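Local coordinates for uncharacterized protein (Neisseria meningitidis serogroup B, PDB 3OI8) that probably plays a part, as a whole protein, in magnesium and cobalt ion transport and binds adenosine at its CBS-domain pair in the crystal, at residues Leu12-Ala15 / His16-Val20; Asp37-Val40 / Arg41-Met44; Glu55-Ser58 / Ile59-Thr63. All coordinates share one frame; numbering follows the deposited sequence.

Contact 1: residues Leu12-Ala15 / His16-Val20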
ATOM      1  N   LEU A  12      19.942 -10.439  17.987  1.00 40.50           N
ATOM      2  CA  LEU A  12      20.031  -9.448  16.922  1.00 43.06           C
ATOM      3  C   LEU A  12      20.773  -8.176  17.343  1.00 44.67           C
ATOM      4  O   LEU A  12      21.564  -7.633  16.566  1.00 42.39           O
ATOM      5  CB  LEU A  12      18.644  -9.102  16.405  1.00 29.45           C
ATOM      6  CG  LEU A  12      17.914 -10.286  15.760  1.00 38.27           C
ATOM      7  CD1 LEU A  12      16.451  -9.952  15.556  1.00 39.09           C
ATOM      8  CD2 LEU A  12      18.576 -10.729  14.459  1.00 33.75           C
ATOM      9  N   ARG A  13      20.497  -7.696  18.556  1.00 43.57           N
ATOM     10  CA  ARG A  13      21.197  -6.531  19.081  1.00 44.02           C
ATOM     11  C   ARG A  13      22.685  -6.829  19.153  1.00 49.65           C
ATOM     12  O   ARG A  13      23.525  -5.940  18.943  1.00 47.71           O
ATOM     13  CB  ARG A  13      20.658  -6.138  20.454  1.00 48.56           C
ATOM     14  CG  ARG A  13      19.683  -4.991  20.382  1.00 50.75           C
ATOM     15  CD  ARG A  13      18.685  -5.012  21.510  1.00 52.52           C
ATOM     16  NE  ARG A  13      17.445  -4.364  21.090  1.00 61.55           N
ATOM     17  CZ  ARG A  13      16.422  -4.100  21.895  1.00 65.19           C
ATOM     18  NH1 ARG A  13      16.489  -4.422  23.181  1.00 60.41           N
ATOM     19  NH2 ARG A  13      15.334  -3.506  21.413  1.00 62.00           N
ATOM     20  N   GLN A  14      23.002  -8.091  19.422  1.00 50.15           N
ATOM     21  CA  GLN A  14      24.388  -8.544  19.455  1.00 51.49           C
ATOM     22  C   GLN A  14      25.037  -8.420  18.079  1.00 47.09           C
ATOM     23  O   GLN A  14      26.137  -7.878  17.950  1.00 56.43           O
ATOM     24  CB  GLN A  14      24.470  -9.995  19.936  1.00 66.39           C
ATOM     25  CG  GLN A  14      25.893 -10.498  20.134  1.00 82.88           C
ATOM     26  CD  GLN A  14      26.088 -11.927  19.657  1.00 90.10           C
ATOM     27  OE1 GLN A  14      26.158 -12.188  18.454  1.00 94.68           O
ATOM     28  NE2 GLN A  14      26.183 -12.860  20.602  1.00 86.25           N
ATOM     29  N   ALA A  15      24.360  -8.918  17.045  1.00 44.76           N
ATOM     30  CA  ALA A  15      24.931  -8.891  15.697  1.00 44.15           C
ATOM     31  C   ALA A  15      25.180  -7.450  15.258  1.00 47.52           C
ATOM     32  O   ALA A  15      26.239  -7.128  14.704  1.00 47.26           O
ATOM     33  CB  ALA A  15      24.029  -9.612  14.714  1.00 44.40           C
ATOM     34  N   HIS A  16      24.211  -6.576  15.533  1.00 39.47           N
ATOM     35  CA  HIS A  16      24.379  -5.157  15.240  1.00 48.76           C
ATOM     36  C   HIS A  16      25.619  -4.555  15.903  1.00 54.80           C
ATOM     37  O   HIS A  16      26.356  -3.815  15.264  1.00 56.94           O
ATOM     38  CB  HIS A  16      23.160  -4.342  15.647  1.00 53.32           C
ATOM     39  CG  HIS A  16      23.417  -2.868  15.660  1.00 62.81           C
ATOM     40  ND1 HIS A  16      23.824  -2.175  14.540  1.00 64.59           N
ATOM     41  CD2 HIS A  16      23.343  -1.956  16.660  1.00 65.77           C
ATOM     42  CE1 HIS A  16      23.978  -0.899  14.847  1.00 65.83           C
ATOM     43  NE2 HIS A  16      23.692  -0.740  16.126  1.00 65.60           N
ATOM     44  N   GLU A  17      25.838  -4.854  17.182  1.00 45.93           N
ATOM     45  CA  GLU A  17      27.011  -4.327  17.878  1.00 57.89           C
ATOM     46  C   GLU A  17      28.311  -4.955  17.354  1.00 62.05           C
ATOM     47  O   GLU A  17      29.388  -4.360  17.466  1.00 68.44           O
ATOM     48  CB  GLU A  17      26.886  -4.511  19.392  1.00 56.66           C
ATOM     49  CG  GLU A  17      27.212  -5.906  19.889  1.00 72.61           C
ATOM     50  CD  GLU A  17      26.400  -6.292  21.121  1.00 79.34           C
ATOM     51  OE1 GLU A  17      26.968  -6.920  22.041  1.00 84.77           O
ATOM     52  OE2 GLU A  17      25.193  -5.969  21.168  1.00 78.36           O
ATOM     53  N   GLN A  18      28.203  -6.155  16.787  1.00 54.25           N
ATOM     54  CA  GLN A  18      29.324  -6.792  16.095  1.00 54.95           C
ATOM     55  C   GLN A  18      29.314  -6.407  14.619  1.00 62.34           C
ATOM     56  O   GLN A  18      30.001  -7.020  13.799  1.00 69.21           O
ATOM     57  CB  GLN A  18      29.249  -8.309  16.238  1.00 50.89           C
ATOM     58  CG  GLN A  18      29.624  -8.818  17.630  1.00 59.04           C
ATOM     59  CD  GLN A  18      28.949 -10.135  17.960  1.00 65.69           C
ATOM     60  OE1 GLN A  18      28.329 -10.760  17.098  1.00 77.38           O
ATOM     61  NE2 GLN A  18      29.048 -10.555  19.215  1.00 63.68           N
ATOM     62  N   GLU A  19      28.500  -5.404  14.293  1.00 58.74           N
ATOM     63  CA  GLU A  19      28.453  -4.813  12.955  1.00 65.05           C
ATOM     64  C   GLU A  19      28.123  -5.781  11.805  1.00 64.11           C
ATOM     65  O   GLU A  19      28.480  -5.528  10.652  1.00 65.57           O
ATOM     66  CB  GLU A  19      29.744  -4.032  12.670  1.00 73.17           C
ATOM     67  CG  GLU A  19      29.924  -2.826  13.590  1.00 89.13           C
ATOM     68  CD  GLU A  19      31.163  -2.000  13.276  1.00106.14           C
ATOM     69  OE1 GLU A  19      32.132  -2.553  12.707  1.00111.98           O
ATOM     70  OE2 GLU A  19      31.167  -0.794  13.610  1.00108.52           O
ATOM     71  N   VAL A  20      27.434  -6.876  12.119  1.00 53.54           N
ATOM     72  CA  VAL A  20      26.931  -7.788  11.094  1.00 52.09           C
ATOM     73  C   VAL A  20      25.911  -7.099  10.172  1.00 50.13           C
ATOM     74  O   VAL A  20      25.772  -7.464   9.000  1.00 51.27           O
ATOM     75  CB  VAL A  20      26.273  -9.028  11.714  1.00 60.73           C
ATOM     76  CG1 VAL A  20      25.694  -9.926  10.622  1.00 59.53           C
ATOM     77  CG2 VAL A  20      27.272  -9.786  12.577  1.00 63.74           C
TER
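The carbonyl of Leu-12 accepts the N-H of His-16, with 3.0 Å from Leu-12 O to His-16 N and a nearly straight bond of 173°. One residue on, Arg-13 O takes Glu-17 N at 3.1 Å, again as i to i+4. The Glu-17 side chain folds back over the same region: CG is wedged between its own N and carbonyl carbon (chi1 80°) and the chain bends at CG, which lays the carboxylate along Gln-14 CA. Glu-17 OE2 ends 2.8 Å from Arg-13 O. The guanidinium of Arg-13 leads away instead, to a salt bridge with Glu-30. Gln-14 O receives Gln-18 N in the carbonyl plane at 2.9 Å, while their amide groups meet obliquely on the exposed side. At Ala-15 the pattern changes. Ala-15 O is met by Val-20 N at 2.9 Å from above the carbonyl plane, and Glu-19 N closes on His-16 O; with Glu-19 at positive phi as C-prime, this is a Schellman motif ending the helix. The reversal brings Val-20 CB to 3.8 Å from Ala-15 CB, an apolar contact across the cap. Leu-12 and His-16 face helix 23-35, touching Leu-29 and Leu-26 respectively, and Val-8 of the second subunit packs on Leu-12 and Ala-15, so this end of helix 5-17 touches both helix 23-35 and the other chain.

Contact 2: residues Asp37-Val40 / Arg41-Met44; sequences DLEV and RDAM
Asp-42 turns back on Leu-38 and Glu-39, and its side chain can be followed outward atom by atom. CB lies 3.4 Å from Glu-39 O and also comes near Leu-38 CD2. CG stands anti to the carbonyl carbon and beside the backbone N (chi1 -57°), a choice that swings the carboxylate toward the N-H of Glu-39. At the tip, OD2 accepts Glu-39 N at 2.8 Å through its anti lone pair, in a bond bent by only a few degrees (171°). Asp-42 N in turn donates to Glu-39 O at 2.8 Å, approaching from above the carbonyl plane, so the carboxylate and N-H of Asp-42 close on the N-H and C=O of Glu-39 in a two-bond ring. The backbone here makes two successive tight turns, Ala-43 N following onto Val-40 O at 3.0 Å, with a weak bond from Met-44 N to the same oxygen. Together they form the approach to strand 45-46, the edge strand through which the start of the first CBS repeat joins the sheet of the second, and Ala-43 comes within about 5 Å, side chain to side chain, of the adenosine-binding Asp-153. Glu-39 and Arg-41 run side by side, pointing the same way. Glu-39 OE1 reaches the edge of the guanidinium, 2.8 Å from Arg-41 NH1, as a salt bridge with the two planes 31° apart. Arg-41 NE has a second acid partner in Glu-117, while Val-40 packs against Leu-124 and Val-138.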
ATOM      1  N   ASP A  37       3.538 -10.274  16.612  1.00 28.72           N
ATOM      2  CA  ASP A  37       2.700 -10.466  17.788  1.00 31.20           C
ATOM      3  C   ASP A  37       1.298  -9.877  17.606  1.00 40.20           C
ATOM      4  O   ASP A  37       0.433 -10.033  18.476  1.00 32.80           O
ATOM      5  CB  ASP A  37       3.361  -9.846  19.022  1.00 44.04           C
ATOM      6  CG  ASP A  37       2.526 -10.027  20.274  1.00 66.78           C
ATOM      7  OD1 ASP A  37       2.167 -11.186  20.580  1.00 75.14           O
ATOM      8  OD2 ASP A  37       2.219  -9.012  20.944  1.00 68.72           O
ATOM      9  N   LEU A  38       1.066  -9.217  16.474  1.00 28.54           N
ATOM     10  CA  LEU A  38      -0.158  -8.443  16.315  1.00 26.95           C
ATOM     11  C   LEU A  38      -1.240  -9.202  15.563  1.00 23.95           C
ATOM     12  O   LEU A  38      -0.958 -10.051  14.703  1.00 22.73           O
ATOM     13  CB  LEU A  38       0.138  -7.139  15.585  1.00 29.13           C
ATOM     14  CG  LEU A  38       1.150  -6.161  16.172  1.00 32.96           C
ATOM     15  CD1 LEU A  38       1.344  -5.016  15.182  1.00 32.68           C
ATOM     16  CD2 LEU A  38       0.695  -5.636  17.523  1.00 36.39           C
ATOM     17  N   GLU A  39      -2.483  -8.865  15.873  1.00 27.52           N
ATOM     18  CA  GLU A  39      -3.622  -9.464  15.208  1.00 30.32           C
ATOM     19  C   GLU A  39      -4.461  -8.380  14.535  1.00 25.71           C
ATOM     20  O   GLU A  39      -4.260  -7.188  14.775  1.00 21.69           O
ATOM     21  CB  GLU A  39      -4.475 -10.241  16.224  1.00 36.22           C
ATOM     22  CG  GLU A  39      -3.693 -11.284  17.011  1.00 42.25           C
ATOM     23  CD  GLU A  39      -4.569 -12.097  17.954  1.00 52.30           C
ATOM     24  OE1 GLU A  39      -5.427 -11.499  18.641  1.00 44.35           O
ATOM     25  OE2 GLU A  39      -4.396 -13.337  18.004  1.00 58.72           O
ATOM     26  N   VAL A  40      -5.399  -8.804  13.696  1.00 24.80           N
ATOM     27  CA  VAL A  40      -6.316  -7.871  13.039  1.00 17.73           C
ATOM     28  C   VAL A  40      -6.896  -6.885  14.045  1.00 23.74           C
ATOM     29  O   VAL A  40      -6.956  -5.696  13.778  1.00 28.96           O
ATOM     30  CB  VAL A  40      -7.442  -8.625  12.301  1.00 25.47           C
ATOM     31  CG1 VAL A  40      -8.563  -7.672  11.917  1.00 27.12           C
ATOM     32  CG2 VAL A  40      -6.880  -9.330  11.068  1.00 27.93           C
ATOM     33  N   ARG A  41      -7.288  -7.390  15.217  1.00 28.05           N
ATOM     34  CA  ARG A  41      -7.794  -6.563  16.319  1.00 32.83           C
ATOM     35  C   ARG A  41      -6.986  -5.301  16.537  1.00 37.92           C
ATOM     36  O   ARG A  41      -7.536  -4.240  16.844  1.00 31.29           O
ATOM     37  CB  ARG A  41      -7.731  -7.337  17.638  1.00 38.93           C
ATOM     38  CG  ARG A  41      -8.821  -8.331  17.850  1.00 50.91           C
ATOM     39  CD  ARG A  41      -8.981  -8.645  19.332  1.00 54.97           C
ATOM     40  NE  ARG A  41      -9.860  -9.790  19.516  1.00 57.83           N
ATOM     41  CZ  ARG A  41      -9.444 -11.046  19.409  1.00 62.57           C
ATOM     42  NH1 ARG A  41      -8.171 -11.290  19.130  1.00 49.11           N
ATOM     43  NH2 ARG A  41     -10.291 -12.054  19.580  1.00 70.28           N
ATOM     44  N   ASP A  42      -5.668  -5.434  16.428  1.00 27.50           N
ATOM     45  CA  ASP A  42      -4.762  -4.362  16.811  1.00 31.52           C
ATOM     46  C   ASP A  42      -4.646  -3.238  15.770  1.00 33.52           C
ATOM     47  O   ASP A  42      -4.111  -2.171  16.071  1.00 40.41           O
ATOM     48  CB  ASP A  42      -3.373  -4.947  17.135  1.00 33.21           C
ATOM     49  CG  ASP A  42      -3.426  -6.017  18.234  1.00 45.47           C
ATOM     50  OD1 ASP A  42      -3.891  -5.705  19.355  1.00 48.41           O
ATOM     51  OD2 ASP A  42      -3.007  -7.172  17.979  1.00 43.49           O
ATOM     52  N   ALA A  43      -5.143  -3.470  14.555  1.00 27.42           N
ATOM     53  CA  ALA A  43      -4.940  -2.513  13.462  1.00 30.09           C
ATOM     54  C   ALA A  43      -6.237  -2.073  12.806  1.00 35.61           C
ATOM     55  O   ALA A  43      -6.238  -1.193  11.950  1.00 34.54           O
ATOM     56  CB  ALA A  43      -3.993  -3.091  12.389  1.00 27.45           C
HETATM   57  N   MSE A  44      -7.342  -2.682  13.208  1.00 31.50           N
HETATM   58  CA  MSE A  44      -8.616  -2.419  12.552  1.00 24.67           C
HETATM   59  C   MSE A  44      -9.259  -1.089  12.938  1.00 25.69           C
HETATM   60  O   MSE A  44      -8.968  -0.510  13.990  1.00 30.95           O
HETATM   61  CB  MSE A  44      -9.599  -3.557  12.815  1.00 25.75           C
HETATM   62  CG  MSE A  44     -10.020  -3.664  14.265  1.00 34.93           C
HETATM   63 SE   MSE A  44     -11.497  -4.911  14.457  0.64 40.24          SE
HETATM   64  CE  MSE A  44     -11.347  -5.241  16.373  1.00101.28           C
TER

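Contact 3: residues Glu55-Ser58 / Ile59-Thr63; sequences ENDS and IERIT
Asp-57 and Arg-61 form the ionic part of this helix start. Their side chains cross at about a right angle, and Asp-57 OD1 offers its syn lone pair to Arg-61 NE at 2.8 Å, close to the guanidinium plane. The arginine chain bends at chi3 (55°), which folds NE back to the side where Asp-57 OD1 lies. The same OD1 also takes Ser-58 N at 3.1 Å on its anti side, so two donors grip one oxygen; OD2 is hydrogen-bonded to a glycerol, probably from the crystallisation liquor. The first turn of the helix would probably favour the negative charge here.

The hydrogen bonds of the helix start begin with the cap. Ser-58 is the N-cap: OG sits between its backbone N and carbonyl carbon (chi1 72°), where it accepts Arg-61 N at 3.2 Å. Ser-58 O starts the regular helical pattern, receiving Ile-62 N at 2.9 Å almost along the C=O axis. Further in, Ile-59 O is shared by Thr-63 N and Thr-63 OG1, which arrive from opposite faces of the carbonyl.

Apolar contact is slight: Ile-62 CG1 lies 3.9 Å from Asp-57 CB, and its CD1 passes beside Asp-57 O. Helix 59-69 follows strand 53-54 of the first CBS repeat through this loop, with Ile-59 and Ile-62 turned onto Phe-103, while Met-97 and Phe-98 of the second subunit cover Ile-59, Glu-60 and Thr-63.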
ATOM      1  N   GLU A  55     -26.120   1.281  -0.364  1.00 30.24           N
ATOM      2  CA  GLU A  55     -26.456   0.560  -1.586  1.00 28.69           C
ATOM      3  C   GLU A  55     -27.082   1.451  -2.665  1.00 30.31           C
ATOM      4  O   GLU A  55     -26.657   1.440  -3.822  1.00 31.53           O
ATOM      5  CB  GLU A  55     -27.453  -0.556  -1.200  1.00 31.42           C
ATOM      6  CG  GLU A  55     -27.655  -1.665  -2.215  1.00 40.80           C
ATOM      7  CD  GLU A  55     -28.549  -2.796  -1.685  1.00 40.36           C
ATOM      8  OE1 GLU A  55     -29.189  -2.628  -0.617  1.00 36.82           O
ATOM      9  OE2 GLU A  55     -28.607  -3.863  -2.340  1.00 45.04           O
ATOM     10  N   ASN A  56     -28.102   2.218  -2.284  1.00 23.85           N
ATOM     11  CA  ASN A  56     -28.952   2.892  -3.270  1.00 25.87           C
ATOM     12  C   ASN A  56     -28.688   4.393  -3.417  1.00 31.94           C
ATOM     13  O   ASN A  56     -29.486   5.120  -4.009  1.00 31.34           O
ATOM     14  CB  ASN A  56     -30.439   2.644  -2.958  1.00 31.81           C
ATOM     15  CG  ASN A  56     -30.861   1.200  -3.201  1.00 38.11           C
ATOM     16  OD1 ASN A  56     -30.318   0.511  -4.070  1.00 37.59           O
ATOM     17  ND2 ASN A  56     -31.851   0.739  -2.439  1.00 44.33           N
ATOM     18  N   ASP A  57     -27.568   4.858  -2.879  1.00 22.40           N
ATOM     19  CA  ASP A  57     -27.265   6.273  -2.928  1.00 23.36           C
ATOM     20  C   ASP A  57     -26.969   6.732  -4.374  1.00 22.52           C
ATOM     21  O   ASP A  57     -26.622   5.917  -5.227  1.00 24.65           O
ATOM     22  CB  ASP A  57     -26.090   6.583  -1.999  1.00 26.16           C
ATOM     23  CG  ASP A  57     -26.301   7.867  -1.221  1.00 42.71           C
ATOM     24  OD1 ASP A  57     -27.155   8.691  -1.630  1.00 50.57           O
ATOM     25  OD2 ASP A  57     -25.623   8.059  -0.197  1.00 38.48           O
ATOM     26  N   SER A  58     -27.120   8.028  -4.640  1.00 23.55           N
ATOM     27  CA  SER A  58     -26.901   8.576  -5.982  1.00 23.05           C
ATOM     28  C   SER A  58     -25.411   8.766  -6.286  1.00 22.62           C
ATOM     29  O   SER A  58     -24.580   8.894  -5.382  1.00 21.07           O
ATOM     30  CB  SER A  58     -27.600   9.928  -6.115  1.00 25.87           C
ATOM     31  OG  SER A  58     -26.893  10.893  -5.358  1.00 25.63           O
ATOM     32  N   ILE A  59     -25.066   8.805  -7.567  1.00 24.44           N
ATOM     33  CA  ILE A  59     -23.671   9.012  -7.918  1.00 23.73           C
ATOM     34  C   ILE A  59     -23.131  10.327  -7.340  1.00 26.24           C
ATOM     35  O   ILE A  59     -21.995  10.384  -6.883  1.00 21.39           O
ATOM     36  CB  ILE A  59     -23.428   8.911  -9.446  1.00 20.53           C
ATOM     37  CG1 ILE A  59     -21.919   8.898  -9.731  1.00 27.90           C
ATOM     38  CG2 ILE A  59     -24.175   9.999 -10.203  1.00 22.22           C
ATOM     39  CD1 ILE A  59     -21.562   8.392 -11.104  1.00 32.46           C
ATOM     40  N   GLU A  60     -23.955  11.373  -7.340  1.00 25.18           N
ATOM     41  CA  GLU A  60     -23.558  12.689  -6.827  1.00 25.84           C
ATOM     42  C   GLU A  60     -23.220  12.679  -5.331  1.00 31.16           C
ATOM     43  O   GLU A  60     -22.231  13.275  -4.891  1.00 23.17           O
ATOM     44  CB  GLU A  60     -24.656  13.725  -7.100  1.00 32.87           C
ATOM     45  CG  GLU A  60     -24.845  14.099  -8.572  1.00 35.20           C
ATOM     46  CD  GLU A  60     -25.770  13.151  -9.325  1.00 42.75           C
ATOM     47  OE1 GLU A  60     -26.347  12.231  -8.693  1.00 30.91           O
ATOM     48  OE2 GLU A  60     -25.921  13.331 -10.557  1.00 40.45           O
ATOM     49  N   ARG A  61     -24.051  12.007  -4.544  1.00 25.80           N
ATOM     50  CA  ARG A  61     -23.829  11.925  -3.114  1.00 26.61           C
ATOM     51  C   ARG A  61     -22.655  10.988  -2.779  1.00 25.23           C
ATOM     52  O   ARG A  61     -21.804  11.312  -1.953  1.00 25.37           O
ATOM     53  CB  ARG A  61     -25.121  11.463  -2.436  1.00 28.67           C
ATOM     54  CG  ARG A  61     -26.208  12.543  -2.441  1.00 41.12           C
ATOM     55  CD  ARG A  61     -27.556  11.991  -1.991  1.00 44.44           C
ATOM     56  NE  ARG A  61     -27.463  11.351  -0.681  1.00 50.37           N
ATOM     57  CZ  ARG A  61     -27.674  11.979   0.470  1.00 47.42           C
ATOM     58  NH1 ARG A  61     -27.995  13.269   0.477  1.00 41.69           N
ATOM     59  NH2 ARG A  61     -27.571  11.316   1.614  1.00 43.19           N
ATOM     60  N   ILE A  62     -22.609   9.828  -3.423  1.00 18.12           N
ATOM     61  CA  ILE A  62     -21.450   8.946  -3.292  1.00 16.91           C
ATOM     62  C   ILE A  62     -20.142   9.695  -3.595  1.00 26.75           C
ATOM     63  O   ILE A  62     -19.215   9.698  -2.779  1.00 24.76           O
ATOM     64  CB  ILE A  62     -21.577   7.696  -4.211  1.00 21.59           C
ATOM     65  CG1 ILE A  62     -22.590   6.707  -3.616  1.00 23.75           C
ATOM     66  CG2 ILE A  62     -20.207   7.025  -4.418  1.00 25.35           C
ATOM     67  CD1 ILE A  62     -23.057   5.640  -4.584  1.00 22.46           C
ATOM     68  N   THR A  63     -20.075  10.341  -4.759  1.00 21.26           N
ATOM     69  CA  THR A  63     -18.847  11.001  -5.180  1.00 24.52           C
ATOM     70  C   THR A  63     -18.408  12.089  -4.190  1.00 29.76           C
ATOM     71  O   THR A  63     -17.229  12.183  -3.847  1.00 32.99           O
ATOM     72  CB  THR A  63     -18.961  11.578  -6.618  1.00 23.84           C
ATOM     73  OG1 THR A  63     -19.113  10.500  -7.552  1.00 21.22           O
ATOM     74  CG2 THR A  63     -17.709  12.358  -6.978  1.00 24.75           C
TER

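Along the chain the three contacts come one after another. Contact 1 closes helix 5-17 in the N-terminal helical region; contact 2 lies in the loop between helix 23-35 and strand 45-46, and contact 3 opens helix 59-69 after strand 53-54. Centre to centre, contacts 1 and 2 are about 29 Å apart, contacts 2 and 3 about 32 Å, and contacts 1 and 3 about 56 Å in an elongated chain. Contact 2 lies beside the sheet of strands 45-46, 145-150, 135-139 and 114-116; contact 3 follows 53-54, an outer strand, within this chain, of the other sheet. Contacts 1 and 3 both touch the second subunit, which therefore meets this chain at widely separated places.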